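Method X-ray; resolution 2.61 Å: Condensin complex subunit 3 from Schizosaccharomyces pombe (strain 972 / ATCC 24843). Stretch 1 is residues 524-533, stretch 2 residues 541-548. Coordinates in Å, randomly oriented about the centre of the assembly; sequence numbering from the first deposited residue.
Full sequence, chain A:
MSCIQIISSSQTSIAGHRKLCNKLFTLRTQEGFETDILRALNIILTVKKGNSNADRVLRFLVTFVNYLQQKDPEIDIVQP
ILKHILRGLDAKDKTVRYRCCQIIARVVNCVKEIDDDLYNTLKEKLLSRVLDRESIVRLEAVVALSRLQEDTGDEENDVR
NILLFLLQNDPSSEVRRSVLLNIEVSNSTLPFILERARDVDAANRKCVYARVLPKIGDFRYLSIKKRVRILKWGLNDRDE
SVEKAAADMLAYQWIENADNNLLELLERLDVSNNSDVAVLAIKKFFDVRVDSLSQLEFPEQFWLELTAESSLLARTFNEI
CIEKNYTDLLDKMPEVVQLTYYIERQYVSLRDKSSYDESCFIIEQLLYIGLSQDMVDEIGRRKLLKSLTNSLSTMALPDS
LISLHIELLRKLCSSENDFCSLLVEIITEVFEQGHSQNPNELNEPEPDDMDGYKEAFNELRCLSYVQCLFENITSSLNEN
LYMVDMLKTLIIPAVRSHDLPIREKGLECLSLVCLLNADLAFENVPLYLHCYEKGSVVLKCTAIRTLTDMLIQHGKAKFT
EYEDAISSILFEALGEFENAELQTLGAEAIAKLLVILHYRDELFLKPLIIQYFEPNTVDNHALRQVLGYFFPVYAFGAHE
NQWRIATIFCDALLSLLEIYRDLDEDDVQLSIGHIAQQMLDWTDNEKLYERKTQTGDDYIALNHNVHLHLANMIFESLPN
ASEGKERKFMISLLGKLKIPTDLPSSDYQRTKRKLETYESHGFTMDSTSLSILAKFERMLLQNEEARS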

ATOM      1  N   ASN A 524      12.414  38.043   2.695  1.00 40.54           N
ATOM      2  CA  ASN A 524      12.701  37.163   3.820  1.00 36.77           C
ATOM      3  C   ASN A 524      13.377  35.860   3.419  1.00 38.56           C
ATOM      4  O   ASN A 524      13.667  35.041   4.297  1.00 44.08           O
ATOM      5  N   VAL A 525      13.638  35.640   2.129  1.00 37.13           N
ATOM      6  CA  VAL A 525      14.401  34.460   1.718  1.00 32.30           C
ATOM      7  C   VAL A 525      15.723  34.371   2.477  1.00 35.56           C
ATOM      8  O   VAL A 525      16.037  33.295   3.001  1.00 35.33           O
ATOM      9  N   PRO A 526      16.533  35.430   2.564  1.00 36.83           N
ATOM     10  CA  PRO A 526      17.791  35.319   3.320  1.00 35.34           C
ATOM     11  C   PRO A 526      17.607  34.796   4.731  1.00 40.61           C
ATOM     12  O   PRO A 526      18.443  34.026   5.218  1.00 42.93           O
ATOM     13  N   LEU A 527      16.528  35.196   5.405  1.00 49.42           N
ATOM     14  CA  LEU A 527      16.291  34.736   6.769  1.00 36.24           C
ATOM     15  C   LEU A 527      16.108  33.225   6.809  1.00 40.04           C
ATOM     16  O   LEU A 527      16.733  32.532   7.619  1.00 39.12           O
ATOM     17  N   TYR A 528      15.251  32.694   5.937  1.00 36.36           N
ATOM     18  CA  TYR A 528      14.980  31.264   5.946  1.00 29.70           C
ATOM     19  C   TYR A 528      16.160  30.443   5.445  1.00 35.40           C
ATOM     20  O   TYR A 528      16.242  29.251   5.759  1.00 38.27           O
ATOM     21  N   LEU A 529      17.072  31.043   4.679  1.00 37.11           N
ATOM     22  CA  LEU A 529      18.330  30.369   4.379  1.00 29.41           C
ATOM     23  C   LEU A 529      19.231  30.341   5.605  1.00 38.62           C
ATOM     24  O   LEU A 529      19.877  29.326   5.886  1.00 43.53           O
ATOM     25  N   HIS A 530      19.281  31.448   6.349  1.00 40.43           N
ATOM     26  CA  HIS A 530      20.013  31.465   7.610  1.00 45.71           C
ATOM     27  C   HIS A 530      19.410  30.493   8.614  1.00 45.03           C
ATOM     28  O   HIS A 530      20.126  29.954   9.465  1.00 43.02           O
ATOM     29  N   CYS A 531      18.101  30.250   8.531  1.00 42.73           N
ATOM     30  CA  CYS A 531      17.475  29.282   9.425  1.00 41.40           C
ATOM     31  C   CYS A 531      17.963  27.869   9.140  1.00 39.86           C
ATOM     32  O   CYS A 531      18.113  27.062  10.062  1.00 49.79           O
ATOM     33  N   TYR A 532      18.221  27.547   7.872  1.00 38.51           N
ATOM     34  CA  TYR A 532      18.576  26.176   7.531  1.00 39.87           C
ATOM     35  C   TYR A 532      19.997  25.841   7.968  1.00 45.88           C
ATOM     36  O   TYR A 532      20.240  24.784   8.561  1.00 51.15           O
ATOM     37  N   GLU A 533      20.954  26.721   7.676  1.00 43.77           N
ATOM     38  CA  GLU A 533      22.354  26.386   7.918  1.00 58.61           C
ATOM     39  C   GLU A 533      22.683  26.402   9.406  1.00 62.46           C
ATOM     40  O   GLU A 533      23.335  25.484   9.915  1.00 71.88           O
ATOM     41  N   CYS A 541      13.398  22.158   8.766  1.00 32.46           N
ATOM     42  CA  CYS A 541      12.134  21.752   8.163  1.00 36.57           C
ATOM     43  C   CYS A 541      11.235  22.950   7.897  1.00 33.46           C
ATOM     44  O   CYS A 541      10.478  22.953   6.922  1.00 39.05           O
ATOM     45  N   THR A 542      11.303  23.977   8.743  1.00 32.51           N
ATOM     46  CA  THR A 542      10.512  25.179   8.504  1.00 35.64           C
ATOM     47  C   THR A 542      11.014  25.918   7.273  1.00 30.01           C
ATOM     48  O   THR A 542      10.219  26.472   6.506  1.00 29.15           O
ATOM     49  N   ALA A 543      12.330  25.934   7.067  1.00 31.89           N
ATOM     50  CA  ALA A 543      12.894  26.592   5.895  1.00 30.39           C
ATOM     51  C   ALA A 543      12.478  25.882   4.613  1.00 28.79           C
ATOM     52  O   ALA A 543      12.060  26.526   3.646  1.00 27.94           O
ATOM     53  N   ILE A 544      12.581  24.550   4.590  1.00 28.42           N
ATOM     54  CA  ILE A 544      12.249  23.794   3.383  1.00 25.83           C
ATOM     55  C   ILE A 544      10.799  24.038   2.984  1.00 27.19           C
ATOM     56  O   ILE A 544      10.493  24.289   1.813  1.00 30.77           O
ATOM     57  N   ARG A 545       9.880  23.948   3.947  1.00 27.32           N
ATOM     58  CA  ARG A 545       8.471  24.157   3.632  1.00 30.83           C
ATOM     59  C   ARG A 545       8.217  25.583   3.166  1.00 32.52           C
ATOM     60  O   ARG A 545       7.466  25.811   2.212  1.00 32.46           O
ATOM     61  N   THR A 546       8.832  26.558   3.833  1.00 30.38           N
ATOM     62  CA  THR A 546       8.591  27.956   3.495  1.00 32.17           C
ATOM     63  C   THR A 546       9.103  28.279   2.099  1.00 29.83           C
ATOM     64  O   THR A 546       8.361  28.800   1.259  1.00 28.58           O
ATOM     65  N   LEU A 547      10.374  27.977   1.834  1.00 31.88           N
ATOM     66  CA  LEU A 547      10.956  28.286   0.532  1.00 27.32           C
ATOM     67  C   LEU A 547      10.252  27.520  -0.581  1.00 27.44           C
ATOM     68  O   LEU A 547      10.029  28.061  -1.670  1.00 29.88           O
ATOM     69  N   THR A 548       9.876  26.268  -0.324  1.00 20.41           N
ATOM     70  CA  THR A 548       9.162  25.497  -1.335  1.00 24.66           C
ATOM     71  C   THR A 548       7.802  26.112  -1.631  1.00 31.74           C
ATOM     72  O   THR A 548       7.391  26.197  -2.794  1.00 38.82           O
TER

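Two helices of one chain run nearly antiparallel here, their axes crossing at -149° and approaching to 8.4 Å. No hydrogen bond joins them, so the contact rests on shape and apolar packing, and the hydroxyls of Tyr528, Thr542 and Thr546 are hydrogen-bonded within their own helix or elsewhere in the structure.

At the start of stretch 2, Cys541 points away and makes no contact. Thr542 points sideways, in the m rotamer. Its methyl lies at the edge of the Tyr528 ring, near the ring plane, with CG2 of Thr542 4.3 Å from CE2 of Tyr528, while its OG1 is hydrogen-bonded elsewhere in the structure.

Ala543 is the point of closest approach. Its CA and the CA of Tyr528 are 5.1 Å apart, and its CB, directed toward stretch 1, comes within 3.2 Å of the backbone O of Tyr528. With backbones this near, a single methyl fills the space: the same CB lies 4.1 Å from CB of Tyr532 and 4.5 Å from CB of Tyr528. The rule is a small residue where the helices draw together, flanked by larger ones that reach across where they separate.

Ile544 illustrates that reach. It leaves its backbone sideways, but with chi1 and chi2 both m its end comes nearer, and CD1 of Ile544 packs 3.6 Å from CE2 of Tyr532. Tyr532 itself points toward stretch 2 with chi1 t. Arg545, next along, is out of reach.

Thr546 points toward stretch 1 as an m rotamer. Its OG1 donates to the backbone O of Thr542 at 2.6 Å, one turn back, which satisfies the hydroxyl inside the helix. Its CG2 sits over one face of the Tyr528 ring, 3.6 Å from the ring centroid and only 7° off the normal, a well-centred CH-pi contact. Tyr528, with chi1 m, is thus a knob set among Thr542, Ala543, Thr546 and Leu547; its OH is hydrogen-bonded elsewhere in the structure.

Leu547 closes this hole and extends the apolar patch. Its CA-to-CB bond points sideways, yet the m,t rotamer brings its end nearer: CD2 of Leu547 meets CG1 of Val525 (chi1 t) at 3.9 Å, and CD1 of Leu547 lies 3.9 Å from CD2 of Leu529 and 4.2 Å from CB of Tyr528. Leu529 starts away from stretch 2, and its own m,t conformation carries its end back. Thr548 is out of reach, its OG1 donating to the backbone O of Ile544 at 2.6 Å.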

ATOM      1  CB  ASN A 524      11.410  36.857   4.582  1.00 47.72           C
ATOM      2  CG  ASN A 524      10.997  37.988   5.499  1.00 42.62           C
ATOM      3  OD1 ASN A 524      11.803  38.490   6.280  1.00 39.35           O
ATOM      4  ND2 ASN A 524       9.744  38.407   5.399  1.00 43.82           N
ATOM      5  CB  VAL A 525      14.583  34.445   0.200  1.00 33.45           C
ATOM      6  CG1 VAL A 525      15.610  33.395  -0.217  1.00 32.67           C
ATOM      7  CG2 VAL A 525      13.263  34.170  -0.497  1.00 28.79           C
ATOM      8  CB  PRO A 526      18.323  36.759   3.312  1.00 33.64           C
ATOM      9  CG  PRO A 526      17.738  37.369   2.094  1.00 44.77           C
ATOM     10  CD  PRO A 526      16.386  36.746   1.921  1.00 40.55           C
ATOM     11  CB  LEU A 527      15.066  35.442   7.347  1.00 41.86           C
ATOM     12  CG  LEU A 527      14.639  35.019   8.754  1.00 39.17           C
ATOM     13  CD1 LEU A 527      15.722  35.346   9.767  1.00 50.03           C
ATOM     14  CD2 LEU A 527      13.342  35.692   9.124  1.00 39.18           C
ATOM     15  CB  TYR A 528      13.731  30.977   5.118  1.00 26.48           C
ATOM     16  CG  TYR A 528      12.481  31.463   5.806  1.00 33.33           C
ATOM     17  CD1 TYR A 528      11.866  32.642   5.420  1.00 31.47           C
ATOM     18  CD2 TYR A 528      11.938  30.754   6.866  1.00 36.57           C
ATOM     19  CE1 TYR A 528      10.731  33.092   6.059  1.00 34.97           C
ATOM     20  CE2 TYR A 528      10.806  31.194   7.511  1.00 36.69           C
ATOM     21  CZ  TYR A 528      10.206  32.363   7.107  1.00 30.60           C
ATOM     22  OH  TYR A 528       9.075  32.796   7.752  1.00 32.26           O
ATOM     23  CB  LEU A 529      19.033  31.059   3.213  1.00 26.63           C
ATOM     24  CG  LEU A 529      18.278  31.044   1.886  1.00 30.56           C
ATOM     25  CD1 LEU A 529      18.932  31.986   0.899  1.00 35.64           C
ATOM     26  CD2 LEU A 529      18.213  29.635   1.316  1.00 32.31           C
ATOM     27  CB  HIS A 530      20.027  32.882   8.181  1.00 46.04           C
ATOM     28  CG  HIS A 530      20.810  33.015   9.450  1.00 60.07           C
ATOM     29  ND1 HIS A 530      20.212  33.134  10.686  1.00 60.29           N
ATOM     30  CD2 HIS A 530      22.145  33.045   9.675  1.00 68.74           C
ATOM     31  CE1 HIS A 530      21.143  33.233  11.616  1.00 66.56           C
ATOM     32  NE2 HIS A 530      22.325  33.183  11.030  1.00 64.69           N
ATOM     33  CB  CYS A 531      15.952  29.354   9.296  1.00 43.46           C
ATOM     34  SG  CYS A 531      15.194  30.775  10.113  1.00 52.85           S
ATOM     35  CB  TYR A 532      18.421  25.940   6.031  1.00 32.86           C
ATOM     36  CG  TYR A 532      18.586  24.486   5.668  1.00 32.93           C
ATOM     37  CD1 TYR A 532      19.847  23.938   5.480  1.00 40.39           C
ATOM     38  CD2 TYR A 532      17.487  23.656   5.538  1.00 34.77           C
ATOM     39  CE1 TYR A 532      20.006  22.611   5.164  1.00 37.45           C
ATOM     40  CE2 TYR A 532      17.635  22.324   5.221  1.00 40.80           C
ATOM     41  CZ  TYR A 532      18.899  21.808   5.036  1.00 40.88           C
ATOM     42  OH  TYR A 532      19.061  20.482   4.721  1.00 43.85           O
ATOM     43  CB  GLU A 533      23.272  27.338   7.148  1.00 68.85           C
ATOM     44  CG  GLU A 533      22.922  28.813   7.259  1.00 74.84           C
ATOM     45  CD  GLU A 533      23.959  29.705   6.600  1.00 90.67           C
ATOM     46  OE1 GLU A 533      25.164  29.375   6.671  1.00 91.34           O
ATOM     47  OE2 GLU A 533      23.569  30.729   5.997  1.00 91.90           O
ATOM     48  CB  CYS A 541      11.421  20.745   9.063  1.00 34.32           C
ATOM     49  SG  CYS A 541      12.299  19.192   9.283  1.00 44.83           S
ATOM     50  CB  THR A 542      10.551  26.088   9.737  1.00 33.79           C
ATOM     51  OG1 THR A 542       9.882  25.443  10.824  1.00 30.68           O
ATOM     52  CG2 THR A 542       9.870  27.426   9.465  1.00 30.43           C
ATOM     53  CB  ALA A 543      14.416  26.646   6.012  1.00 32.46           C
ATOM     54  CB  ILE A 544      12.526  22.293   3.592  1.00 29.62           C
ATOM     55  CG1 ILE A 544      14.002  22.042   3.914  1.00 31.85           C
ATOM     56  CG2 ILE A 544      12.113  21.487   2.361  1.00 26.47           C
ATOM     57  CD1 ILE A 544      14.966  22.372   2.794  1.00 40.61           C
ATOM     58  CB  ARG A 545       7.600  23.840   4.849  1.00 33.57           C
ATOM     59  CG  ARG A 545       7.701  22.415   5.358  1.00 34.34           C
ATOM     60  CD  ARG A 545       6.629  22.136   6.402  1.00 37.25           C
ATOM     61  NE  ARG A 545       6.961  20.995   7.247  1.00 35.98           N
ATOM     62  CZ  ARG A 545       7.607  21.075   8.405  1.00 38.65           C
ATOM     63  NH1 ARG A 545       8.002  22.249   8.878  1.00 38.15           N
ATOM     64  NH2 ARG A 545       7.860  19.974   9.097  1.00 45.97           N
ATOM     65  CB  THR A 546       9.256  28.860   4.531  1.00 33.71           C
ATOM     66  OG1 THR A 546       8.808  28.494   5.839  1.00 29.36           O
ATOM     67  CG2 THR A 546       8.918  30.317   4.270  1.00 37.33           C
ATOM     68  CB  LEU A 547      12.451  27.980   0.552  1.00 26.98           C
ATOM     69  CG  LEU A 547      13.261  28.963   1.404  1.00 22.42           C
ATOM     70  CD1 LEU A 547      14.546  28.336   1.900  1.00 27.13           C
ATOM     71  CD2 LEU A 547      13.559  30.215   0.613  1.00 25.28           C
ATOM     72  CB  THR A 548       9.003  24.043  -0.884  1.00 27.53           C
ATOM     73  OG1 THR A 548      10.293  23.463  -0.669  1.00 25.00           O
ATOM     74  CG2 THR A 548       8.275  23.225  -1.940  1.00 24.79           C
TER